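Local coordinates for cpftsy (Physcomitrella patens, PDB 4AK9), which probably acts as the GTP-binding receptor of the chloroplast signal recognition particle, helping to deliver proteins to the thylakoid membrane, at residues 138-142 with 143-147; 216-219 with 220-224. All coordinates share one frame; numbering follows the deposited sequence.

Interaction 1: residues 138-142 with 143-147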
loop_
_atom_site.group_PDB
_atom_site.type_symbol
_atom_site.label_atom_id
_atom_site.label_comp_id
_atom_site.label_asym_id
_atom_site.label_seq_id
_atom_site.Cartn_x
_atom_site.Cartn_y
_atom_site.Cartn_z
ATOM N N ASN A 138 4.830 -30.306 -6.687
ATOM C CA ASN A 138 5.243 -30.521 -8.058
ATOM C C ASN A 138 6.746 -30.317 -8.214
ATOM O O ASN A 138 7.415 -31.038 -8.962
ATOM C CB ASN A 138 4.460 -29.586 -8.983
ATOM C CG ASN A 138 5.009 -29.571 -10.403
ATOM O OD1 ASN A 138 4.755 -30.486 -11.186
ATOM N ND2 ASN A 138 5.769 -28.523 -10.738
ATOM N N ARG A 139 7.294 -29.336 -7.498
ATOM C CA ARG A 139 8.749 -29.153 -7.486
ATOM C C ARG A 139 9.496 -30.341 -6.889
ATOM O O ARG A 139 10.535 -30.753 -7.408
ATOM C CB ARG A 139 9.153 -27.870 -6.733
ATOM C CG ARG A 139 8.803 -26.610 -7.474
ATOM C CD ARG A 139 9.338 -25.371 -6.744
ATOM N NE ARG A 139 10.794 -25.335 -6.741
ATOM C CZ ARG A 139 11.544 -24.914 -7.757
ATOM N NH1 ARG A 139 10.985 -24.484 -8.885
ATOM N NH2 ARG A 139 12.864 -24.914 -7.631
ATOM N N PHE A 140 8.995 -30.876 -5.783
ATOM C CA PHE A 140 9.647 -32.019 -5.157
ATOM C C PHE A 140 9.582 -33.258 -6.040
ATOM O O PHE A 140 10.571 -33.994 -6.177
ATOM C CB PHE A 140 9.017 -32.313 -3.800
ATOM C CG PHE A 140 9.415 -31.340 -2.727
ATOM C CD1 PHE A 140 10.738 -31.254 -2.321
ATOM C CD2 PHE A 140 8.471 -30.546 -2.109
ATOM C CE1 PHE A 140 11.111 -30.353 -1.329
ATOM C CE2 PHE A 140 8.830 -29.651 -1.110
ATOM C CZ PHE A 140 10.143 -29.554 -0.718
ATOM N N LYS A 141 8.414 -33.488 -6.621
ATOM C CA LYS A 141 8.191 -34.640 -7.517
ATOM C C LYS A 141 9.113 -34.618 -8.726
ATOM O O LYS A 141 9.638 -35.647 -9.131
ATOM C CB LYS A 141 6.729 -34.691 -7.961
ATOM C CG LYS A 141 5.792 -35.061 -6.806
ATOM C CD LYS A 141 6.253 -36.375 -6.153
ATOM C CE LYS A 141 5.292 -36.861 -5.068
ATOM N NZ LYS A 141 5.775 -38.122 -4.397
ATOM N N LYS A 142 9.343 -33.429 -9.274
ATOM C CA LYS A 142 10.230 -33.280 -10.417
ATOM C C LYS A 142 11.672 -33.611 -10.059
ATOM O O LYS A 142 12.478 -33.920 -10.931
ATOM C CB LYS A 142 10.128 -31.861 -10.988
ATOM C CG LYS A 142 8.973 -31.687 -11.967
ATOM C CD LYS A 142 8.596 -30.225 -12.118
ATOM C CE LYS A 142 9.811 -29.351 -12.449
ATOM N NZ LYS A 142 9.803 -28.024 -11.721
ATOM N N GLU A 143 11.993 -33.562 -8.774
ATOM C CA GLU A 143 13.341 -33.903 -8.326
ATOM C C GLU A 143 13.469 -35.315 -7.750
ATOM O O GLU A 143 14.506 -35.661 -7.169
ATOM C CB GLU A 143 13.848 -32.852 -7.336
ATOM C CG GLU A 143 14.139 -31.515 -8.009
ATOM C CD GLU A 143 14.804 -30.496 -7.070
ATOM O OE1 GLU A 143 14.378 -30.398 -5.891
ATOM O OE2 GLU A 143 15.740 -29.798 -7.530
ATOM N N GLY A 144 12.422 -36.124 -7.907
ATOM C CA GLY A 144 12.465 -37.519 -7.486
ATOM C C GLY A 144 12.172 -37.729 -6.008
ATOM O O GLY A 144 12.286 -38.847 -5.478
ATOM N N VAL A 145 11.788 -36.640 -5.346
ATOM C CA VAL A 145 11.462 -36.646 -3.921
ATOM C C VAL A 145 10.062 -37.249 -3.684
ATOM O O VAL A 145 9.107 -36.948 -4.407
ATOM C CB VAL A 145 11.543 -35.200 -3.353
ATOM C CG1 VAL A 145 11.144 -35.146 -1.878
ATOM C CG2 VAL A 145 12.948 -34.633 -3.569
ATOM N N LYS A 146 9.959 -38.109 -2.677
ATOM C CA LYS A 146 8.693 -38.755 -2.331
ATOM C C LYS A 146 7.875 -37.920 -1.316
ATOM O O LYS A 146 8.278 -37.756 -0.150
ATOM C CB LYS A 146 8.987 -40.143 -1.767
ATOM C CG LYS A 146 7.778 -40.944 -1.340
ATOM C CD LYS A 146 8.230 -42.340 -0.907
ATOM C CE LYS A 146 7.058 -43.193 -0.425
ATOM N NZ LYS A 146 7.567 -44.352 0.379
ATOM N N VAL A 147 6.712 -37.432 -1.752
ATOM C CA VAL A 147 5.950 -36.430 -1.006
ATOM C C VAL A 147 4.660 -36.983 -0.426
ATOM O O VAL A 147 3.928 -37.712 -1.110
ATOM C CB VAL A 147 5.535 -35.239 -1.927
ATOM C CG1 VAL A 147 4.665 -34.245 -1.174
ATOM C CG2 VAL A 147 6.764 -34.567 -2.507
#

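Interaction 2: residues 216-219 with 220-224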
loop_
_atom_site.group_PDB
_atom_site.type_symbol
_atom_site.label_atom_id
_atom_site.label_comp_id
_atom_site.label_asym_id
_atom_site.label_seq_id
_atom_site.Cartn_x
_atom_site.Cartn_y
_atom_site.Cartn_z
ATOM N N ASN A 216 -9.018 -19.123 19.755
ATOM C CA ASN A 216 -9.191 -20.538 19.441
ATOM C C ASN A 216 -8.376 -20.990 18.250
ATOM O O ASN A 216 -7.766 -22.047 18.288
ATOM C CB ASN A 216 -10.659 -20.882 19.217
ATOM C CG ASN A 216 -11.466 -20.837 20.496
ATOM O OD1 ASN A 216 -10.913 -20.719 21.598
ATOM N ND2 ASN A 216 -12.785 -20.937 20.363
ATOM N N LEU A 217 -8.385 -20.194 17.188
ATOM C CA LEU A 217 -7.618 -20.508 16.011
ATOM C C LEU A 217 -6.134 -20.476 16.340
ATOM O O LEU A 217 -5.368 -21.329 15.861
ATOM C CB LEU A 217 -7.919 -19.492 14.907
ATOM C CG LEU A 217 -7.827 -19.945 13.438
ATOM C CD1 LEU A 217 -6.945 -21.189 13.207
ATOM C CD2 LEU A 217 -9.220 -20.161 12.865
ATOM N N MET A 218 -5.737 -19.498 17.150
ATOM C CA MET A 218 -4.340 -19.370 17.552
ATOM C C MET A 218 -3.928 -20.633 18.271
ATOM O O MET A 218 -2.855 -21.193 18.013
ATOM C CB MET A 218 -4.135 -18.177 18.487
ATOM C CG MET A 218 -2.724 -18.121 19.069
ATOM S SD MET A 218 -2.548 -17.016 20.504
ATOM C CE MET A 218 -3.301 -15.527 19.829
ATOM N N GLU A 219 -4.801 -21.085 19.156
ATOM C CA GLU A 219 -4.475 -22.229 19.965
ATOM C C GLU A 219 -4.403 -23.484 19.124
ATOM O O GLU A 219 -3.555 -24.347 19.360
ATOM C CB GLU A 219 -5.468 -22.379 21.110
ATOM C CG GLU A 219 -5.008 -23.386 22.152
ATOM C CD GLU A 219 -3.499 -23.296 22.453
ATOM O OE1 GLU A 219 -3.005 -22.175 22.754
ATOM O OE2 GLU A 219 -2.806 -24.352 22.388
ATOM N N GLU A 220 -5.288 -23.587 18.130
ATOM C CA GLU A 220 -5.286 -24.709 17.213
ATOM C C GLU A 220 -4.006 -24.809 16.386
ATOM O O GLU A 220 -3.449 -25.903 16.188
ATOM C CB GLU A 220 -6.523 -24.647 16.296
ATOM C CG GLU A 220 -6.583 -25.784 15.268
ATOM C CD GLU A 220 -7.733 -25.635 14.274
ATOM O OE1 GLU A 220 -8.888 -25.397 14.716
ATOM O OE2 GLU A 220 -7.478 -25.754 13.049
ATOM N N LEU A 221 -3.518 -23.672 15.893
ATOM C CA LEU A 221 -2.286 -23.709 15.123
ATOM C C LEU A 221 -1.109 -24.111 16.007
ATOM O O LEU A 221 -0.244 -24.899 15.583
ATOM C CB LEU A 221 -2.036 -22.342 14.463
ATOM C CG LEU A 221 -0.811 -22.163 13.559
ATOM C CD1 LEU A 221 -0.595 -23.325 12.541
ATOM C CD2 LEU A 221 -0.952 -20.795 12.836
ATOM N N ARG A 222 -1.054 -23.566 17.222
ATOM C CA ARG A 222 0.042 -23.933 18.126
ATOM C C ARG A 222 -0.036 -25.417 18.472
ATOM O O ARG A 222 0.990 -26.095 18.583
ATOM C CB ARG A 222 -0.025 -23.100 19.394
ATOM C CG ARG A 222 0.233 -21.642 19.154
ATOM C CD ARG A 222 0.429 -20.893 20.443
ATOM N NE ARG A 222 1.158 -19.638 20.214
ATOM C CZ ARG A 222 0.783 -18.478 20.733
ATOM N NH1 ARG A 222 -0.315 -18.471 21.464
ATOM N NH2 ARG A 222 1.487 -17.346 20.542
ATOM N N GLY A 223 -1.265 -25.907 18.629
ATOM C CA GLY A 223 -1.510 -27.313 18.919
ATOM C C GLY A 223 -1.047 -28.204 17.783
ATOM O O GLY A 223 -0.565 -29.321 18.013
ATOM N N CYS A 224 -1.187 -27.710 16.547
ATOM C CA CYS A 224 -0.691 -28.428 15.381
ATOM C C CYS A 224 0.823 -28.497 15.386
ATOM O O CYS A 224 1.405 -29.538 15.052
ATOM C CB CYS A 224 -1.144 -27.738 14.081
ATOM S SG CYS A 224 -2.853 -28.059 13.650
#

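Interaction 1: residues 138-142 with 143-147
Phe140 O and Lys141 O receive the backbone amides of the turn that follows: Val145 N bonds to Phe140 O at 3.0 Å and Gly144 N to Lys141 O at 3.1 Å, the latter with an N-H...O angle of 162°. Phe140 O also accepts Glu143 N, which approaches from the opposite face of the carbonyl plane, so two amides grip one oxygen. Gly144 takes a positive phi, 83°, and this reversal brings the chain back beside the last helical turn. There Val147 lays its CG2 against Phe140 CB at 3.4 Å, the two side chains crossing at about a right angle. Val145 CG1 comes to Phe140 CD1 at 3.9 Å, an oblique approach to the ring. Val147 CG2, the branch beside its own backbone N, also meets Lys141 CE at 3.7 Å. That lysine bends at chi2 (-54°) and then runs straight, which carries CE to 3.5 Å from Val147 CB. Val202 and Leu204 of strand 202-205 also touch Phe140, placing its ring between helix and sheet. Arg139 NH2 donates to the backbone oxygen of Ser11, a residue of the expression tag. The 6→1 bond from Val145 to Phe140, the 5→2 bond from Gly144 to Lys141 and glycine at C-prime define a Schellman motif, here ending helix 126-142 and leading into strand 147-150 of the GTPase domain.

Interaction 2: residues 216-219 with 220-224
Glu220 N donates to Asn216 O at 2.9 Å with an N-H...O angle of 154°, one of four consecutive i to i+4 bonds that join these two turns. Leu221 N reaches Leu217 O at 3.0 Å, Arg222 N reaches Met218 O at 3.1 Å, and Gly223 N reaches Glu219 O at 2.9 Å. This is the bonding of a regular alpha-helix. On one flank Met218 and Arg222 run side by side, pointing the same way. Met218 holds CG anti to its backbone nitrogen (chi1 173°), and from there CG lies over one face of the guanidinium, 3.9 Å from Arg222 CZ. The placement of the methionine sulfur against Arg222 NH1 is doubtful, so no sulfur contact is inferred. Nearer the backbone, the aliphatic stem of Arg222 passes close to the helix, its CG 3.3 Å from Met218 O. The extended course from CG to NE takes the guanidinium past the methionine to the end of helix 251-261, where NE donates to the backbone oxygen of Val261 and NH2 makes a weak bond to that of Gln260. Glu219 OE1 stays 4.8 Å from Arg222 NH1, and the carboxylate instead forms a salt bridge with Arg226 through OE2. Leu221 faces inward, its side chain touching Val122 of strand 117-123 as well as Val261. Such a division of sides marks an amphipathic helix, here one that packs on the mainly parallel beta-sheet of a P-loop GTPase domain and fastens to the neighbouring helix 251-261.

In the fold
Along the chain the two contacts come in series: interaction 1 closes before interaction 2 opens, so they neither nest nor cross. Interaction 1 closes the short turn between helix 126-142, which follows the probable P-loop, and strand 147-150. The chain then passes through helix 158-170, strand 173-175, helix 184-197 and strand 202-205 before entering helix 215-231, where interaction 2 closes no loop beyond successive helical turns. Interactions 1 and 2 have centres about 29 Å apart and nearest atoms about 17 Å apart, without touching. The common sheet links them: Phe140 packs from its helix onto strand 202-205 and Val147 opens the adjacent strand, touching Leu204, while Leu221 and Cys224 meet strand 117-123, next across the sheet.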